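Local coordinates for occlusion-derived virus envelope protein E66 (Autographa californica nucleopolyhedrovirus, PDB 3VSN) that cleaves non-sulfated chondroitin as a lyase of the viral envelope, is essential for oral infectivity and may digest the chondroitin sulfate barrier of the host midgut, at residues His83-Tyr88 against Tyr107-Gly112; Ser444-Leu447 against Gly452-Gln455. All coordinates share one frame; numbering follows the deposited sequence.

Contact 1: His83-Tyr88 against Tyr107-Gly112; sequences HTLIGY and YNLING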
loop_
_atom_site.group_PDB
_atom_site.type_symbol
_atom_site.label_atom_id
_atom_site.label_comp_id
_atom_site.label_asym_id
_atom_site.label_seq_id
_atom_site.Cartn_x
_atom_site.Cartn_y
_atom_site.Cartn_z
ATOM N N HIS A 83 -5.555 -0.764 -25.173
ATOM C CA HIS A 83 -4.536 -0.089 -24.357
ATOM C C HIS A 83 -3.469 0.582 -25.177
ATOM O O HIS A 83 -3.028 1.680 -24.847
ATOM C CB HIS A 83 -3.893 -1.054 -23.364
ATOM C CG HIS A 83 -4.787 -1.428 -22.207
ATOM N ND1 HIS A 83 -5.377 -0.509 -21.420
ATOM C CD2 HIS A 83 -5.156 -2.674 -21.705
ATOM C CE1 HIS A 83 -6.097 -1.131 -20.470
ATOM N NE2 HIS A 83 -5.961 -2.456 -20.647
ATOM N N THR A 84 -3.046 -0.073 -26.255
ATOM C CA THR A 84 -2.008 0.464 -27.129
ATOM C C THR A 84 -2.474 1.735 -27.854
ATOM O O THR A 84 -1.702 2.687 -27.991
ATOM C CB THR A 84 -1.502 -0.614 -28.114
ATOM O OG1 THR A 84 -1.103 -1.774 -27.372
ATOM C CG2 THR A 84 -0.317 -0.115 -28.918
ATOM N N LEU A 85 -3.734 1.751 -28.294
ATOM C CA LEU A 85 -4.334 2.952 -28.884
ATOM C C LEU A 85 -4.361 4.122 -27.900
ATOM O O LEU A 85 -4.015 5.250 -28.262
ATOM C CB LEU A 85 -5.752 2.670 -29.400
ATOM C CG LEU A 85 -5.904 1.942 -30.737
ATOM C CD1 LEU A 85 -7.367 1.615 -30.981
ATOM C CD2 LEU A 85 -5.335 2.767 -31.883
ATOM N N ILE A 86 -4.778 3.849 -26.664
ATOM C CA ILE A 86 -4.779 4.869 -25.610
ATOM C C ILE A 86 -3.354 5.369 -25.354
ATOM O O ILE A 86 -3.129 6.575 -25.249
ATOM C CB ILE A 86 -5.452 4.365 -24.311
ATOM C CG1 ILE A 86 -6.951 4.127 -24.549
ATOM C CG2 ILE A 86 -5.242 5.359 -23.167
ATOM C CD1 ILE A 86 -7.627 3.276 -23.490
ATOM N N GLY A 87 -2.396 4.445 -25.285
ATOM C CA GLY A 87 -0.982 4.808 -25.129
ATOM C C GLY A 87 -0.484 5.737 -26.229
ATOM O O GLY A 87 0.286 6.670 -25.968
ATOM N N TYR A 88 -0.923 5.481 -27.460
ATOM C CA TYR A 88 -0.576 6.331 -28.599
ATOM C C TYR A 88 -1.250 7.707 -28.542
ATOM O O TYR A 88 -0.671 8.695 -28.994
ATOM C CB TYR A 88 -0.888 5.631 -29.927
ATOM C CG TYR A 88 0.268 4.832 -30.504
ATOM C CD1 TYR A 88 0.196 3.443 -30.611
ATOM C CD2 TYR A 88 1.432 5.468 -30.943
ATOM C CE1 TYR A 88 1.248 2.711 -31.142
ATOM C CE2 TYR A 88 2.490 4.744 -31.473
ATOM C CZ TYR A 88 2.392 3.369 -31.569
ATOM O OH TYR A 88 3.436 2.646 -32.099
ATOM N N TYR A 107 -3.865 10.121 -38.161
ATOM C CA TYR A 107 -4.521 9.237 -39.115
ATOM C C TYR A 107 -4.604 7.809 -38.584
ATOM O O TYR A 107 -5.650 7.171 -38.689
ATOM C CB TYR A 107 -3.807 9.247 -40.475
ATOM C CG TYR A 107 -4.294 8.151 -41.398
ATOM C CD1 TYR A 107 -5.447 8.322 -42.167
ATOM C CD2 TYR A 107 -3.622 6.929 -41.477
ATOM C CE1 TYR A 107 -5.908 7.314 -42.999
ATOM C CE2 TYR A 107 -4.076 5.913 -42.304
ATOM C CZ TYR A 107 -5.218 6.112 -43.062
ATOM O OH TYR A 107 -5.671 5.108 -43.886
ATOM N N ASN A 108 -3.502 7.310 -38.030
ATOM C CA ASN A 108 -3.476 5.954 -37.491
ATOM C C ASN A 108 -4.482 5.757 -36.357
ATOM O O ASN A 108 -5.111 4.703 -36.256
ATOM C CB ASN A 108 -2.061 5.558 -37.058
ATOM C CG ASN A 108 -1.220 5.051 -38.217
ATOM O OD1 ASN A 108 -1.729 4.393 -39.127
ATOM N ND2 ASN A 108 0.075 5.354 -38.189
ATOM N N LEU A 109 -4.646 6.787 -35.529
ATOM C CA LEU A 109 -5.609 6.748 -34.429
ATOM C C LEU A 109 -7.059 6.692 -34.922
ATOM O O LEU A 109 -7.818 5.816 -34.504
ATOM C CB LEU A 109 -5.390 7.919 -33.461
ATOM C CG LEU A 109 -4.120 7.876 -32.597
ATOM C CD1 LEU A 109 -3.962 9.164 -31.802
ATOM C CD2 LEU A 109 -4.102 6.663 -31.669
ATOM N N ILE A 110 -7.440 7.605 -35.816
ATOM C CA ILE A 110 -8.801 7.588 -36.364
ATOM C C ILE A 110 -9.069 6.307 -37.176
ATOM O O ILE A 110 -10.159 5.734 -37.090
ATOM C CB ILE A 110 -9.162 8.885 -37.140
ATOM C CG1 ILE A 110 -10.672 8.962 -37.414
ATOM C CG2 ILE A 110 -8.374 9.009 -38.438
ATOM C CD1 ILE A 110 -11.526 9.126 -36.173
ATOM N N ASN A 111 -8.061 5.852 -37.924
ATOM C CA ASN A 111 -8.145 4.594 -38.670
ATOM C C ASN A 111 -8.358 3.402 -37.736
ATOM O O ASN A 111 -9.168 2.518 -38.023
ATOM C CB ASN A 111 -6.891 4.386 -39.529
ATOM C CG ASN A 111 -6.978 3.153 -40.414
ATOM O OD1 ASN A 111 -7.970 2.942 -41.116
ATOM N ND2 ASN A 111 -5.928 2.335 -40.391
ATOM N N GLY A 112 -7.633 3.394 -36.617
ATOM C CA GLY A 112 -7.797 2.371 -35.585
ATOM C C GLY A 112 -9.204 2.329 -35.023
ATOM O O GLY A 112 -9.760 1.248 -34.809
#

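Contact 2: Ser444-Leu447 against Gly452-Gln455; sequences SCTL and GMFQ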
loop_
_atom_site.group_PDB
_atom_site.type_symbol
_atom_site.label_atom_id
_atom_site.label_comp_id
_atom_site.label_asym_id
_atom_site.label_seq_id
_atom_site.Cartn_x
_atom_site.Cartn_y
_atom_site.Cartn_z
ATOM N N SER A 444 6.163 -7.136 20.052
ATOM C CA SER A 444 7.019 -6.496 19.059
ATOM C C SER A 444 7.090 -5.000 19.319
ATOM O O SER A 444 6.056 -4.338 19.425
ATOM C CB SER A 444 6.488 -6.768 17.645
ATOM O OG SER A 444 7.211 -6.034 16.669
ATOM N N CYS A 445 8.315 -4.483 19.420
ATOM C CA CYS A 445 8.564 -3.067 19.661
ATOM C C CYS A 445 9.349 -2.506 18.484
ATOM O O CYS A 445 10.476 -2.933 18.239
ATOM C CB CYS A 445 9.394 -2.880 20.935
ATOM S SG CYS A 445 8.716 -3.617 22.438
ATOM N N THR A 446 8.766 -1.559 17.757
ATOM C CA THR A 446 9.474 -0.924 16.643
ATOM C C THR A 446 9.522 0.584 16.840
ATOM O O THR A 446 8.527 1.186 17.226
ATOM C CB THR A 446 8.805 -1.230 15.287
ATOM O OG1 THR A 446 8.389 -2.598 15.246
ATOM C CG2 THR A 446 9.763 -0.955 14.128
ATOM N N LEU A 447 10.682 1.185 16.580
ATOM C CA LEU A 447 10.807 2.637 16.597
ATOM C C LEU A 447 11.457 3.138 15.310
ATOM O O LEU A 447 12.568 2.719 14.972
ATOM C CB LEU A 447 11.610 3.099 17.825
ATOM C CG LEU A 447 11.900 4.599 17.958
ATOM C CD1 LEU A 447 10.635 5.385 18.281
ATOM C CD2 LEU A 447 12.969 4.840 19.015
ATOM N N GLY A 452 16.910 5.744 11.061
ATOM C CA GLY A 452 16.943 4.311 11.300
ATOM C C GLY A 452 15.705 3.740 11.951
ATOM O O GLY A 452 14.685 4.412 12.078
ATOM N N MET A 453 15.820 2.488 12.379
ATOM C CA MET A 453 14.702 1.738 12.922
ATOM C C MET A 453 15.227 0.754 13.952
ATOM O O MET A 453 16.134 -0.021 13.659
ATOM C CB MET A 453 13.983 0.972 11.804
ATOM C CG MET A 453 12.758 0.192 12.262
ATOM S SD MET A 453 12.400 -1.243 11.222
ATOM C CE MET A 453 13.666 -2.372 11.812
ATOM N N PHE A 454 14.651 0.800 15.149
ATOM C CA PHE A 454 14.936 -0.146 16.221
ATOM C C PHE A 454 13.834 -1.205 16.236
ATOM O O PHE A 454 12.658 -0.876 16.092
ATOM C CB PHE A 454 14.985 0.615 17.554
ATOM C CG PHE A 454 14.875 -0.254 18.777
ATOM C CD1 PHE A 454 13.632 -0.511 19.363
ATOM C CD2 PHE A 454 16.015 -0.780 19.373
ATOM C CE1 PHE A 454 13.532 -1.291 20.505
ATOM C CE2 PHE A 454 15.922 -1.559 20.514
ATOM C CZ PHE A 454 14.683 -1.818 21.082
ATOM N N GLN A 455 14.221 -2.470 16.393
ATOM C CA GLN A 455 13.264 -3.572 16.495
ATOM C C GLN A 455 13.636 -4.506 17.639
ATOM O O GLN A 455 14.748 -5.029 17.684
ATOM C CB GLN A 455 13.176 -4.363 15.179
ATOM C CG GLN A 455 12.306 -5.626 15.249
ATOM C CD GLN A 455 10.833 -5.335 15.511
ATOM O OE1 GLN A 455 10.300 -4.326 15.056
ATOM N NE2 GLN A 455 10.169 -6.229 16.246
#

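Contact 1: His83-Tyr88 against Tyr107-Gly112
An antiparallel helix pair of the alpha/alpha toroid brings Leu-85 of helix 75-93 against Leu-109 of helix 103-119, the two segment axes approaching to 10.6 Å at 150°. With no hydrogen bond between the segments, the contact shows how a wide helix spacing can be filled by leucine ends and one tyrosine CB. In Leu-109, CG stands anti to the carbonyl carbon (chi1 -70°), and the branch ends with CD2 near the opposite helix. Leu-109 CD2 lies 3.7 Å from Leu-85 O and 3.8 Å from Tyr-88 CB. The two leucines slide past one another in opposite directions and meet through their methyls, Leu-85 CD2 to Leu-109 CD2 at 4.1 Å. Leu-85 CD2 also lies 4.5 Å from Gly-112 CA, a looser approach to a backbone without a side chain. Tyr-88 contributes its CB here, while its ring leads away to Trp-60 and its hydroxyl bonds the carbonyl of Arg-58. Trp-60 touches both leucines as well, and Val-147 of helix 138-154 packs on Leu-85. Such apolar pairing of consecutive antiparallel helices is characteristic of the N-terminal alpha/alpha toroid of polysaccharide lyase family 8.

Contact 2: Ser444-Leu447 against Gly452-Gln455
Gln-455 reaches across to the neighbouring strand and, with its one amide, meets both Thr-446 and Ser-444. From CB the chain leaves with CG anti to the backbone N (chi1 174°), then bends at chi2 (65°), which carries the amide across to Thr-446 and Ser-444. Gln-455 CD comes to rest 3.7 Å from the carbonyl O of Cys-445. At the tip the work is divided: Gln-455 OE1 accepts a short hydrogen bond from Thr-446 OG1, 2.6 Å away and lying in the carbonyl plane, while Gln-455 NE2 donates to Ser-444 OG at 3.0 Å. The second bond is nearly straight, 172° at the hydrogen, and its acceptor also lies in the amide plane. With its oxygen and its nitrogen each bonded, the amide is held in its rotation. Ser-444 OG has a further partner in Arg-366 NE, and the arginine also touches Thr-446 and Gln-455.

The setting is a beta hairpin, strands 440-449 and 452-461, within the antiparallel sheet of the beta-sandwich region. Thr-446 and Gln-455 form a non-hydrogen-bonded pair; Leu-447 and Phe-454, the adjacent hydrogen-bonded pair, exchange Leu-447 N to Phe-454 O and Phe-454 N to Leu-447 O bonds. On the face of Thr-446, its CG2 meets Met-453 CG at 3.7 Å. On the face of Leu-447 and Phe-454, Leu-447 CB lies 4.2 Å from Phe-454 CB, and the ring reaches Cys-445, with Phe-454 CE1 4.5 Å from Cys-445 CB. Beyond the hairpin, Leu-447 and Cys-445 touch Ala-586 and Phe-588 of strand 584-589.

How the contacts relate
Read from the N terminus, the chain first enters the helical toroid, where contact 1 joins helices 75-93 and 103-119 and closes a loop of 18 intervening residues. The chain then runs through further helices of the toroid and into the beta-rich region before contact 2 closes a much shorter turn, with four residues between its segments. The two loops neither nest nor cross: they follow in series. The centres of contact 1 and contact 2 lie about 51 Å apart, on opposite sides of the chain's centre. The nearest atoms of contact 1 and contact 2 are about 37 Å apart. With such short sequence separations each is a local tie, one between successive helices and one between successive strands.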